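Local coordinates for chitinase A (Cycas revoluta, PDB 4MNK) that hydrolyses chitin, the beta-1,4-linked polymer of N-acetylglucosamine, as a family 18 glycoside hydrolase of the class V plant chitinases, at the 2-acetamido-2-deoxy-beta-D-glucopyranose site. Numbering follows the deposited sequence.

Sites 1 and 2 are probably neighbouring stretches of one chitin-binding cleft, their C-alpha centres about 13 Å apart. Site 1 holds three linked sugars ending in a reducing sugar beside the catalytic acid; site 2 holds a separate pair of sugars beyond it. Asp193 belongs to both: its carboxylate faces the first site, its backbone carbonyl the second. In family 18 terms the two sites are most naturally read as the glycone and aglycone sides of the cleavage point, so that a longer chitin chain would run through both. The deposited assembly is one chain, and the whole cleft is built from it.

Site 1: the 2-acetamido-2-deoxy-beta-D-glucopyranose site. Residues 13, 35, 118, 120, 190, 192-193, 241, 243, 268, 328, 332. With NAG (2-acetamido-2-deoxy-beta-D-glucopyranose), chain B; NAG (2-acetamido-2-deoxy-beta-D-glucopyranose), chain C; NAG (2-acetamido-2-deoxy-beta-D-glucopyranose), chain D.
The glycone half of the chitinase cleft lies at the C-terminal ends of the family 18 TIM barrel strands, where three linked N-acetylglucosamine units are held with the reducing one, NAG (chain B), deepest. Trp328 forms the floor. With CG anti to the backbone N (chi1 175°), its indole lies flat beneath NAG (chain B), whose C3 sits over one face toward the rim, 3.6 Å from Trp328 CE2. Asp118 and Glu120 are the second aspartate and the glutamate of the DXDXE motif, Glu120 being the general acid. Asp118 OD1 receives the acetamide N2 of NAG (chain B) at 3.2 Å on its syn lone pair, in a nearly straight bond (166° at H). The extended Glu120 side chain brings its carboxylate to the anomeric hydroxyl O1, through weak bonds, where a protonated acid could serve the leaving oxygen. The phenol OH of Tyr192 meets O7 of NAG (chain B) edge-on at 2.5 Å. Gripped at N2 and O7, the acetamide is probably poised for the substrate-assisted attack typical of this family. The carboxylate of Asp193 is paired with Arg243, whose NE reaches Asp193 OD1 at 2.8 Å from above the carboxylate plane; this likely favours the charged form of Asp193.

On NAG (chain C), acetamide O7 accepts from both Trp328 NE1, in the indole plane at 2.9 Å, and Gln332 NE2, tilted from its amide plane. Methyl C8 of NAG (chain C) rests over the centre of the Phe241 ring, 3.6 Å from the centroid, an apolar seat suited to an acetyl group. Poorly ordered NAG (chain D) places C5 over the Tyr13 ring, while the Tyr13 hydroxyl reaches NAG (chain C) through a water. Asp118 lies near the end of strand 114-119, and Glu120 follows after it; Met190 ends 186-190 and Trp328 ends 324-328, so catalytic and sugar-binding groups alike rise from the strand ends, with Tyr13 in the 3-10 helix 12-14.

Site 2: the 2-acetamido-2-deoxy-beta-D-glucopyranose site. Residues 161-162, 169, 193-194, 198-199, 215. With NAG (2-acetamido-2-deoxy-beta-D-glucopyranose), chain E; NAG (2-acetamido-2-deoxy-beta-D-glucopyranose), chain F.
Three aromatic faces, of Trp198, Trp169 and Phe215, carry much of the sugar contact. The indole of Trp198 lies flat under NAG (chain F), with C5 above its centre and 3.5 Å from CE2; at its edge are O6 of NAG (chain E) and a water. Phe215 offers its face to NAG (chain E), with C6 over its middle and C1 3.7 Å from CZ, while CE3 of Trp169 meets its edge. Trp169 turns a face to the NAG (chain E) acetamide, with N2 over the rim. Such broad, flat rings suit the C-H faces of pyranoses. Phe162 CD1 lies over the rim of one Tyr161 face and Phe194 CE1 over that of a Phe162 face; O7 of NAG (chain F) is at the Tyr161 edge and its methyl C8 at the Phe194 edge.

Trp198 and Trp169 hold CG in the crowded position between backbone N and carbonyl carbon (chi1 60° and 63°). In Trp198 this lets NE1 donate to O6 of NAG (chain E) in plane at 3.2 Å (154° at H). The same O6 gives its hydrogen to Phe194 O from above the carbonyl plane, and water 2 joins O6, ring oxygen O5 and Glu199 OE2. An alanine at Trp198 would probably loosen both sugars, losing the platform under NAG (chain F) and the N-H bond to O6.

In the NAG (chain F) acetamide, N2 donates to Asp193 O at 2.9 Å, in the carbonyl plane, and Tyr161 OH donates to O7 at 2.6 Å. Phe194 and Phe162 make an apolar pocket for methyl C8 that would favour N-acetylated sugar. The site thus probably serves as the aglycone side, holding chitin beyond the cleavage point.

Site 1: the 2-acetamido-2-deoxy-beta-D-glucopyranose site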
ATOM      1  N   TYR A  13      10.679  -6.396   7.644  1.00  9.43           N
ATOM      2  CA  TYR A  13      10.658  -7.804   8.068  1.00 10.13           C
ATOM      3  C   TYR A  13      11.409  -8.715   7.096  1.00 10.30           C
ATOM      4  O   TYR A  13      11.851  -9.800   7.473  1.00 10.74           O
ATOM      5  CB  TYR A  13       9.214  -8.318   8.277  1.00 10.43           C
ATOM      6  CG  TYR A  13       8.447  -8.656   7.002  1.00 10.82           C
ATOM      7  CD1 TYR A  13       8.781  -9.774   6.234  1.00 11.17           C
ATOM      8  CD2 TYR A  13       7.374  -7.871   6.581  1.00 11.26           C
ATOM      9  CE1 TYR A  13       8.091 -10.085   5.069  1.00 11.23           C
ATOM     10  CE2 TYR A  13       6.669  -8.180   5.417  1.00 11.01           C
ATOM     11  CZ  TYR A  13       7.037  -9.286   4.665  1.00 11.14           C
ATOM     12  OH  TYR A  13       6.359  -9.606   3.509  1.00 12.09           O
ATOM     13  N   PHE A  35       7.962  -0.546   8.517  1.00  6.64           N
ATOM     14  CA  PHE A  35       7.313   0.662   9.021  1.00  6.87           C
ATOM     15  C   PHE A  35       8.072   1.178  10.241  1.00  7.21           C
ATOM     16  O   PHE A  35       8.670   0.400  10.996  1.00  7.56           O
ATOM     17  CB  PHE A  35       5.891   0.353   9.512  1.00  7.02           C
ATOM     18  CG  PHE A  35       4.942  -0.103   8.442  1.00  6.82           C
ATOM     19  CD1 PHE A  35       4.275   0.822   7.647  1.00  6.98           C
ATOM     20  CD2 PHE A  35       4.679  -1.459   8.262  1.00  7.52           C
ATOM     21  CE1 PHE A  35       3.383   0.405   6.661  1.00  7.33           C
ATOM     22  CE2 PHE A  35       3.782  -1.888   7.286  1.00  7.76           C
ATOM     23  CZ  PHE A  35       3.137  -0.956   6.480  1.00  7.29           C
ATOM     24  N   ASP A 118       0.223   5.146   7.707  1.00  6.98           N
ATOM     25  CA  ASP A 118      -0.592   3.981   7.390  1.00  7.37           C
ATOM     26  C   ASP A 118      -1.478   3.648   8.587  1.00  7.16           C
ATOM     27  O   ASP A 118      -1.061   2.951   9.516  1.00  7.26           O
ATOM     28  CB  ASP A 118       0.286   2.791   6.979  1.00  7.68           C
ATOM     29  CG  ASP A 118      -0.525   1.612   6.456  1.00  8.81           C
ATOM     30  OD1 ASP A 118       0.089   0.594   6.072  1.00 11.55           O
ATOM     31  OD2 ASP A 118      -1.772   1.692   6.429  1.00  9.13           O
ATOM     32  N   GLU A 120      -5.215   2.209   9.522  1.00  8.16           N
ATOM     33  CA  GLU A 120      -6.309   1.412   8.984  1.00  8.90           C
ATOM     34  C   GLU A 120      -7.307   1.052  10.089  1.00  9.24           C
ATOM     35  O   GLU A 120      -7.140   0.034  10.754  1.00  9.61           O
ATOM     36  CB  GLU A 120      -5.748   0.163   8.287  1.00  8.96           C
ATOM     37  CG  GLU A 120      -4.814   0.503   7.120  1.00  9.40           C
ATOM     38  CD  GLU A 120      -4.111  -0.696   6.501  1.00 10.12           C
ATOM     39  OE1 GLU A 120      -4.660  -1.816   6.527  1.00 11.16           O
ATOM     40  OE2 GLU A 120      -3.004  -0.509   5.959  1.00  9.59           O
ATOM     41  N   MET A 190      -5.375   1.646  -1.520  1.00  6.11           N
ATOM     42  CA  MET A 190      -5.183   0.211  -1.313  1.00  6.67           C
ATOM     43  C   MET A 190      -6.263  -0.598  -2.031  1.00  6.76           C
ATOM     44  O   MET A 190      -7.175  -1.153  -1.409  1.00  6.87           O
ATOM     45  CB  MET A 190      -5.109  -0.105   0.183  1.00  6.94           C
ATOM     46  CG  MET A 190      -3.925   0.578   0.863  1.00  8.16           C
ATOM     47  SD  MET A 190      -3.740   0.212   2.611  1.00  9.39           S
ATOM     48  CE  MET A 190      -5.023   1.235   3.325  1.00  9.98           C
ATOM     49  N   TYR A 192      -6.993  -3.483  -3.195  1.00  7.82           N
ATOM     50  CA  TYR A 192      -6.825  -4.930  -3.122  1.00  8.07           C
ATOM     51  C   TYR A 192      -7.457  -5.465  -1.841  1.00  8.28           C
ATOM     52  O   TYR A 192      -8.039  -4.700  -1.064  1.00  8.22           O
ATOM     53  CB  TYR A 192      -5.345  -5.337  -3.241  1.00  8.10           C
ATOM     54  CG  TYR A 192      -4.365  -4.453  -2.498  1.00  7.93           C
ATOM     55  CD1 TYR A 192      -4.084  -4.667  -1.148  1.00  8.66           C
ATOM     56  CD2 TYR A 192      -3.702  -3.413  -3.152  1.00  8.27           C
ATOM     57  CE1 TYR A 192      -3.174  -3.854  -0.465  1.00  8.71           C
ATOM     58  CE2 TYR A 192      -2.794  -2.598  -2.479  1.00  8.39           C
ATOM     59  CZ  TYR A 192      -2.534  -2.825  -1.142  1.00  8.91           C
ATOM     60  OH  TYR A 192      -1.632  -2.008  -0.497  1.00 10.21           O
ATOM     61  N   ASP A 193      -7.342  -6.777  -1.638  1.00  8.70           N
ATOM     62  CA  ASP A 193      -7.985  -7.490  -0.530  1.00  9.33           C
ATOM     63  C   ASP A 193      -9.512  -7.363  -0.566  1.00  9.37           C
ATOM     64  O   ASP A 193     -10.169  -7.275   0.477  1.00  9.46           O
ATOM     65  CB  ASP A 193      -7.395  -7.074   0.829  1.00  9.90           C
ATOM     66  CG  ASP A 193      -5.992  -7.623   1.052  1.00 11.18           C
ATOM     67  OD1 ASP A 193      -5.622  -8.624   0.396  1.00 12.41           O
ATOM     68  OD2 ASP A 193      -5.262  -7.056   1.895  1.00 14.06           O
ATOM     69  N   PHE A 241       1.179  -9.844  -4.119  1.00  6.20           N
ATOM     70  CA  PHE A 241       0.798 -11.099  -3.504  1.00  6.45           C
ATOM     71  C   PHE A 241      -0.599 -11.456  -3.988  1.00  6.40           C
ATOM     72  O   PHE A 241      -1.343 -10.591  -4.462  1.00  6.47           O
ATOM     73  CB  PHE A 241       0.805 -10.973  -1.975  1.00  6.63           C
ATOM     74  CG  PHE A 241      -0.258 -10.048  -1.437  1.00  7.04           C
ATOM     75  CD1 PHE A 241      -0.032  -8.679  -1.349  1.00  7.61           C
ATOM     76  CD2 PHE A 241      -1.496 -10.547  -1.034  1.00  7.86           C
ATOM     77  CE1 PHE A 241      -1.017  -7.820  -0.865  1.00  7.94           C
ATOM     78  CE2 PHE A 241      -2.487  -9.692  -0.548  1.00  8.25           C
ATOM     79  CZ  PHE A 241      -2.245  -8.328  -0.465  1.00  8.36           C
ATOM     80  N   ARG A 243      -4.279 -13.875  -2.985  1.00  7.43           N
ATOM     81  CA  ARG A 243      -5.057 -14.500  -1.924  1.00  7.93           C
ATOM     82  C   ARG A 243      -5.397 -15.926  -2.330  1.00  7.86           C
ATOM     83  O   ARG A 243      -5.811 -16.175  -3.468  1.00  7.46           O
ATOM     84  CB  ARG A 243      -6.327 -13.700  -1.631  1.00  8.29           C
ATOM     85  CG  ARG A 243      -6.083 -12.359  -0.953  1.00  9.40           C
ATOM     86  CD  ARG A 243      -5.847 -12.534   0.533  1.00 11.27           C
ATOM     87  NE  ARG A 243      -5.382 -11.303   1.161  1.00 12.19           N
ATOM     88  CZ  ARG A 243      -4.788 -11.249   2.349  1.00 12.62           C
ATOM     89  NH1 ARG A 243      -4.582 -12.360   3.047  1.00 13.44           N
ATOM     90  NH2 ARG A 243      -4.397 -10.082   2.837  1.00 12.99           N
ATOM     91  N   ALA A 268      -2.267 -16.086   1.935  1.00 10.88           N
ATOM     92  CA  ALA A 268      -1.524 -15.158   1.080  1.00 10.71           C
ATOM     93  C   ALA A 268      -0.243 -15.771   0.525  1.00 10.25           C
ATOM     94  O   ALA A 268       0.510 -16.424   1.255  1.00 10.68           O
ATOM     95  CB  ALA A 268      -1.216 -13.871   1.828  1.00 10.91           C
ATOM     96  N   TRP A 328       2.556  -3.056  -3.243  1.00  5.50           N
ATOM     97  CA  TRP A 328       2.818  -3.670  -1.946  1.00  5.62           C
ATOM     98  C   TRP A 328       2.967  -5.176  -2.160  1.00  5.58           C
ATOM     99  O   TRP A 328       2.012  -5.810  -2.608  1.00  5.53           O
ATOM    100  CB  TRP A 328       1.676  -3.427  -0.944  1.00  5.99           C
ATOM    101  CG  TRP A 328       1.949  -4.181   0.324  1.00  6.42           C
ATOM    102  CD1 TRP A 328       1.643  -5.488   0.583  1.00  6.83           C
ATOM    103  CD2 TRP A 328       2.662  -3.701   1.469  1.00  6.73           C
ATOM    104  NE1 TRP A 328       2.106  -5.844   1.827  1.00  7.67           N
ATOM    105  CE2 TRP A 328       2.733  -4.767   2.393  1.00  6.99           C
ATOM    106  CE3 TRP A 328       3.234  -2.469   1.813  1.00  7.16           C
ATOM    107  CZ2 TRP A 328       3.357  -4.638   3.641  1.00  7.48           C
ATOM    108  CZ3 TRP A 328       3.857  -2.343   3.050  1.00  7.85           C
ATOM    109  CH2 TRP A 328       3.913  -3.421   3.946  1.00  7.66           C
ATOM    110  N   GLN A 332       8.086  -9.291  -2.576  1.00  6.75           N
ATOM    111  CA  GLN A 332       7.219 -10.388  -3.017  1.00  6.95           C
ATOM    112  C   GLN A 332       7.340 -10.722  -4.507  1.00  7.18           C
ATOM    113  O   GLN A 332       6.749 -11.699  -4.974  1.00  7.30           O
ATOM    114  CB  GLN A 332       5.766 -10.076  -2.662  1.00  6.80           C
ATOM    115  CG  GLN A 332       5.489  -9.957  -1.170  1.00  7.69           C
ATOM    116  CD  GLN A 332       4.104  -9.402  -0.877  1.00  8.36           C
ATOM    117  OE1 GLN A 332       3.568  -8.587  -1.637  1.00  8.68           O
ATOM    118  NE2 GLN A 332       3.518  -9.835   0.229  1.00  9.43           N
TER
HETATM  119  C1  NAG B   1      -2.458  -3.525   3.734  1.00 17.47           C
HETATM  120  C2  NAG B   1      -1.237  -2.990   4.496  1.00 17.03           C
HETATM  121  C3  NAG B   1      -0.078  -3.989   4.473  1.00 17.19           C
HETATM  122  C4  NAG B   1      -0.514  -5.436   4.721  1.00 17.47           C
HETATM  123  C5  NAG B   1      -1.740  -5.773   3.864  1.00 18.03           C
HETATM  124  C6  NAG B   1      -2.257  -7.197   4.075  1.00 19.13           C
HETATM  125  C7  NAG B   1      -0.470  -1.418   2.717  1.00 15.59           C
HETATM  126  C8  NAG B   1      -0.002  -0.018   2.440  1.00 15.10           C
HETATM  127  N2  NAG B   1      -0.774  -1.698   3.993  1.00 15.94           N
HETATM  128  O1  NAG B   1      -3.567  -2.688   3.971  1.00 17.89           O
HETATM  129  O3  NAG B   1       0.902  -3.601   5.416  1.00 17.75           O
HETATM  130  O4  NAG B   1       0.562  -6.285   4.384  1.00 16.78           O
HETATM  131  O5  NAG B   1      -2.770  -4.845   4.146  1.00 17.79           O
HETATM  132  O6  NAG B   1      -2.667  -7.384   5.411  1.00 20.32           O
HETATM  133  O7  NAG B   1      -0.556  -2.223   1.788  1.00 15.13           O
HETATM  134  C1  NAG C   2       1.054  -6.986   5.541  1.00 16.76           C
HETATM  135  C2  NAG C   2       1.732  -8.271   5.081  1.00 16.17           C
HETATM  136  C3  NAG C   2       2.253  -9.061   6.279  1.00 17.22           C
HETATM  137  C4  NAG C   2       3.075  -8.191   7.238  1.00 18.43           C
HETATM  138  C5  NAG C   2       2.431  -6.817   7.482  1.00 18.20           C
HETATM  139  C6  NAG C   2       3.402  -5.856   8.167  1.00 18.91           C
HETATM  140  C7  NAG C   2       0.941  -9.232   2.979  1.00 13.09           C
HETATM  141  C8  NAG C   2      -0.078 -10.110   2.317  1.00 13.35           C
HETATM  142  N2  NAG C   2       0.820  -9.088   4.299  1.00 14.38           N
HETATM  143  O3  NAG C   2       3.041 -10.132   5.808  1.00 17.26           O
HETATM  144  O4  NAG C   2       3.196  -8.861   8.478  1.00 19.96           O
HETATM  145  O5  NAG C   2       1.981  -6.213   6.279  1.00 17.18           O
HETATM  146  O6  NAG C   2       4.464  -5.528   7.296  1.00 19.97           O
HETATM  147  O7  NAG C   2       1.822  -8.694   2.308  1.00 11.93           O
HETATM  148  C1  NAG D   3       4.510  -9.423   8.661  1.00 21.78           C
HETATM  149  C2  NAG D   3       4.752  -9.626  10.158  1.00 22.77           C
HETATM  150  C3  NAG D   3       6.072 -10.352  10.427  1.00 23.32           C
HETATM  151  C4  NAG D   3       6.266 -11.564   9.517  1.00 23.43           C
HETATM  152  C5  NAG D   3       5.953 -11.214   8.059  1.00 23.09           C
HETATM  153  C6  NAG D   3       6.039 -12.428   7.134  1.00 23.56           C
HETATM  154  C7  NAG D   3       3.676  -7.884  11.510  1.00 23.65           C
HETATM  155  C8  NAG D   3       3.847  -6.552  12.179  1.00 23.82           C
HETATM  156  N2  NAG D   3       4.742  -8.352  10.859  1.00 23.31           N
HETATM  157  O3  NAG D   3       6.106 -10.769  11.774  1.00 23.74           O
HETATM  158  O4  NAG D   3       7.599 -12.015   9.633  1.00 24.03           O
HETATM  159  O5  NAG D   3       4.658 -10.649   7.968  1.00 22.23           O
HETATM  160  O6  NAG D   3       4.948 -13.295   7.353  1.00 24.25           O
HETATM  161  O7  NAG D   3       2.595  -8.473  11.578  1.00 24.14           O
HETATM  162  O   HOH W   1       4.521  -7.874   2.775  1.00 10.34           O

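Site 2: the 2-acetamido-2-deoxy-beta-D-glucopyranose site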
ATOM      1  N   TYR A 161      -8.126   3.480   2.271  1.00  6.48           N
ATOM      2  CA  TYR A 161      -9.025   2.414   1.854  1.00  6.67           C
ATOM      3  C   TYR A 161      -9.314   2.559   0.360  1.00  6.51           C
ATOM      4  O   TYR A 161      -9.163   3.649  -0.202  1.00  6.52           O
ATOM      5  CB  TYR A 161     -10.311   2.536   2.674  1.00  6.92           C
ATOM      6  CG  TYR A 161     -11.295   1.391   2.577  1.00  7.08           C
ATOM      7  CD1 TYR A 161     -12.603   1.619   2.156  1.00  7.46           C
ATOM      8  CD2 TYR A 161     -10.933   0.091   2.936  1.00  7.46           C
ATOM      9  CE1 TYR A 161     -13.524   0.585   2.080  1.00  7.83           C
ATOM     10  CE2 TYR A 161     -11.846  -0.953   2.859  1.00  7.97           C
ATOM     11  CZ  TYR A 161     -13.140  -0.696   2.431  1.00  8.09           C
ATOM     12  OH  TYR A 161     -14.062  -1.714   2.349  1.00  9.41           O
ATOM     13  N   PHE A 162      -9.723   1.467  -0.287  1.00  6.63           N
ATOM     14  CA  PHE A 162      -9.970   1.490  -1.731  1.00  6.90           C
ATOM     15  C   PHE A 162     -11.054   2.491  -2.126  1.00  6.95           C
ATOM     16  O   PHE A 162     -11.069   2.979  -3.256  1.00  7.13           O
ATOM     17  CB  PHE A 162     -10.303   0.086  -2.261  1.00  7.19           C
ATOM     18  CG  PHE A 162     -11.772  -0.252  -2.251  1.00  7.36           C
ATOM     19  CD1 PHE A 162     -12.405  -0.666  -1.082  1.00  7.97           C
ATOM     20  CD2 PHE A 162     -12.519  -0.176  -3.425  1.00  8.01           C
ATOM     21  CE1 PHE A 162     -13.762  -0.984  -1.077  1.00  8.75           C
ATOM     22  CE2 PHE A 162     -13.873  -0.490  -3.429  1.00  8.70           C
ATOM     23  CZ  PHE A 162     -14.498  -0.896  -2.256  1.00  9.34           C
ATOM     24  N   TRP A 169     -20.853  -0.011   2.280  1.00 15.18           N
ATOM     25  CA  TRP A 169     -22.097  -0.701   2.659  1.00 15.90           C
ATOM     26  C   TRP A 169     -22.776  -0.097   3.894  1.00 16.16           C
ATOM     27  O   TRP A 169     -23.974  -0.305   4.115  1.00 16.42           O
ATOM     28  CB  TRP A 169     -21.847  -2.201   2.855  1.00 16.15           C
ATOM     29  CG  TRP A 169     -20.906  -2.533   3.979  1.00 17.08           C
ATOM     30  CD1 TRP A 169     -21.240  -2.788   5.279  1.00 17.83           C
ATOM     31  CD2 TRP A 169     -19.479  -2.652   3.902  1.00 17.55           C
ATOM     32  NE1 TRP A 169     -20.111  -3.055   6.016  1.00 18.27           N
ATOM     33  CE2 TRP A 169     -19.016  -2.980   5.196  1.00 18.00           C
ATOM     34  CE3 TRP A 169     -18.546  -2.514   2.864  1.00 17.62           C
ATOM     35  CZ2 TRP A 169     -17.660  -3.170   5.482  1.00 17.93           C
ATOM     36  CZ3 TRP A 169     -17.197  -2.704   3.149  1.00 17.90           C
ATOM     37  CH2 TRP A 169     -16.769  -3.028   4.449  1.00 18.16           C
ATOM     38  N   ASP A 193      -7.342  -6.777  -1.638  1.00  8.70           N
ATOM     39  CA  ASP A 193      -7.985  -7.490  -0.530  1.00  9.33           C
ATOM     40  C   ASP A 193      -9.512  -7.363  -0.566  1.00  9.37           C
ATOM     41  O   ASP A 193     -10.169  -7.275   0.477  1.00  9.46           O
ATOM     42  CB  ASP A 193      -7.395  -7.074   0.829  1.00  9.90           C
ATOM     43  CG  ASP A 193      -5.992  -7.623   1.052  1.00 11.18           C
ATOM     44  OD1 ASP A 193      -5.622  -8.624   0.396  1.00 12.41           O
ATOM     45  OD2 ASP A 193      -5.262  -7.056   1.895  1.00 14.06           O
ATOM     46  N   PHE A 194     -10.064  -7.368  -1.777  1.00  9.42           N
ATOM     47  CA  PHE A 194     -11.515  -7.351  -1.974  1.00  9.48           C
ATOM     48  C   PHE A 194     -12.135  -8.707  -1.673  1.00  9.82           C
ATOM     49  O   PHE A 194     -13.306  -8.791  -1.302  1.00 10.01           O
ATOM     50  CB  PHE A 194     -11.880  -6.965  -3.412  1.00  9.55           C
ATOM     51  CG  PHE A 194     -11.302  -5.657  -3.869  1.00  9.31           C
ATOM     52  CD1 PHE A 194     -11.235  -4.563  -3.014  1.00 10.08           C
ATOM     53  CD2 PHE A 194     -10.854  -5.509  -5.175  1.00  8.67           C
ATOM     54  CE1 PHE A 194     -10.704  -3.353  -3.444  1.00  9.76           C
ATOM     55  CE2 PHE A 194     -10.326  -4.300  -5.615  1.00  8.98           C
ATOM     56  CZ  PHE A 194     -10.254  -3.220  -4.747  1.00  9.45           C
ATOM     57  N   TRP A 198     -11.660 -15.454   3.898  1.00 15.43           N
ATOM     58  CA  TRP A 198     -12.788 -15.151   4.779  1.00 15.91           C
ATOM     59  C   TRP A 198     -14.125 -15.461   4.100  1.00 16.11           C
ATOM     60  O   TRP A 198     -15.164 -15.527   4.761  1.00 16.59           O
ATOM     61  CB  TRP A 198     -12.739 -13.696   5.259  1.00 15.95           C
ATOM     62  CG  TRP A 198     -12.785 -12.668   4.162  1.00 16.23           C
ATOM     63  CD1 TRP A 198     -13.901 -12.119   3.602  1.00 16.41           C
ATOM     64  CD2 TRP A 198     -11.665 -12.056   3.509  1.00 16.17           C
ATOM     65  NE1 TRP A 198     -13.549 -11.207   2.635  1.00 16.48           N
ATOM     66  CE2 TRP A 198     -12.182 -11.148   2.558  1.00 16.18           C
ATOM     67  CE3 TRP A 198     -10.275 -12.185   3.637  1.00 16.05           C
ATOM     68  CZ2 TRP A 198     -11.357 -10.371   1.737  1.00 16.30           C
ATOM     69  CZ3 TRP A 198      -9.455 -11.413   2.816  1.00 16.08           C
ATOM     70  CH2 TRP A 198     -10.002 -10.519   1.879  1.00 16.19           C
ATOM     71  N   GLU A 199     -14.079 -15.644   2.781  1.00 16.21           N
ATOM     72  CA  GLU A 199     -15.231 -16.064   1.986  1.00 16.24           C
ATOM     73  C   GLU A 199     -15.077 -17.533   1.607  1.00 16.19           C
ATOM     74  O   GLU A 199     -13.964 -17.999   1.349  1.00 16.14           O
ATOM     75  CB  GLU A 199     -15.332 -15.233   0.703  1.00 16.35           C
ATOM     76  CG  GLU A 199     -15.512 -13.735   0.911  1.00 16.81           C
ATOM     77  CD  GLU A 199     -15.114 -12.918  -0.309  1.00 17.26           C
ATOM     78  OE1 GLU A 199     -14.146 -13.299  -0.999  1.00 17.22           O
ATOM     79  OE2 GLU A 199     -15.762 -11.885  -0.573  1.00 18.03           O
ATOM     80  N   PHE A 215     -16.988  -4.154  -5.002  1.00 15.41           N
ATOM     81  CA  PHE A 215     -15.608  -4.201  -4.515  1.00 14.18           C
ATOM     82  C   PHE A 215     -14.603  -4.355  -5.648  1.00 12.92           C
ATOM     83  O   PHE A 215     -14.078  -5.445  -5.893  1.00 12.62           O
ATOM     84  CB  PHE A 215     -15.444  -5.307  -3.470  1.00 14.55           C
ATOM     85  CG  PHE A 215     -16.295  -5.108  -2.253  1.00 15.14           C
ATOM     86  CD1 PHE A 215     -17.497  -5.793  -2.107  1.00 16.08           C
ATOM     87  CD2 PHE A 215     -15.908  -4.211  -1.260  1.00 15.64           C
ATOM     88  CE1 PHE A 215     -18.296  -5.600  -0.983  1.00 16.65           C
ATOM     89  CE2 PHE A 215     -16.699  -4.012  -0.133  1.00 16.38           C
ATOM     90  CZ  PHE A 215     -17.895  -4.707   0.005  1.00 16.76           C
TER
HETATM   91  C1  NAG E   1     -18.157  -7.197   2.733  1.00 18.78           C
HETATM   92  C2  NAG E   1     -17.803  -7.459   4.198  1.00 18.51           C
HETATM   93  C3  NAG E   1     -16.374  -7.018   4.530  1.00 17.68           C
HETATM   94  C4  NAG E   1     -15.343  -7.408   3.467  1.00 17.20           C
HETATM   95  C5  NAG E   1     -15.897  -7.080   2.073  1.00 17.37           C
HETATM   96  C6  NAG E   1     -14.968  -7.483   0.930  1.00 17.02           C
HETATM   97  C7  NAG E   1     -19.773  -7.349   5.651  1.00 19.68           C
HETATM   98  C8  NAG E   1     -20.639  -6.471   6.505  1.00 19.83           C
HETATM   99  N2  NAG E   1     -18.738  -6.754   5.057  1.00 18.98           N
HETATM  100  O1  NAG E   1     -19.382  -7.823   2.423  1.00 19.65           O
HETATM  101  O3  NAG E   1     -15.995  -7.540   5.785  1.00 17.61           O
HETATM  102  O4  NAG E   1     -14.177  -6.654   3.722  1.00 16.22           O
HETATM  103  O5  NAG E   1     -17.149  -7.713   1.886  1.00 18.36           O
HETATM  104  O6  NAG E   1     -14.797  -8.884   0.898  1.00 16.46           O
HETATM  105  O7  NAG E   1     -20.035  -8.545   5.535  1.00 20.09           O
HETATM  106  C1  NAG F   2     -12.966  -7.432   3.845  1.00 16.39           C
HETATM  107  C2  NAG F   2     -11.795  -6.476   3.616  1.00 15.99           C
HETATM  108  C3  NAG F   2     -10.439  -7.162   3.795  1.00 16.71           C
HETATM  109  C4  NAG F   2     -10.381  -8.006   5.066  1.00 17.61           C
HETATM  110  C5  NAG F   2     -11.645  -8.863   5.217  1.00 17.78           C
HETATM  111  C6  NAG F   2     -11.665  -9.627   6.541  1.00 18.59           C
HETATM  112  C7  NAG F   2     -12.481  -4.710   2.059  1.00 14.03           C
HETATM  113  C8  NAG F   2     -12.479  -4.222   0.640  1.00 14.53           C
HETATM  114  N2  NAG F   2     -11.873  -5.876   2.294  1.00 14.93           N
HETATM  115  O3  NAG F   2      -9.425  -6.179   3.816  1.00 17.28           O
HETATM  116  O4  NAG F   2      -9.235  -8.831   5.022  1.00 18.34           O
HETATM  117  O5  NAG F   2     -12.822  -8.075   5.099  1.00 17.09           O
HETATM  118  O6  NAG F   2     -11.726  -8.729   7.627  1.00 19.71           O
HETATM  119  O7  NAG F   2     -13.034  -4.048   2.940  1.00 13.54           O
HETATM  120  O   HOH W   2     -16.970 -10.522   1.468  1.00 28.94           O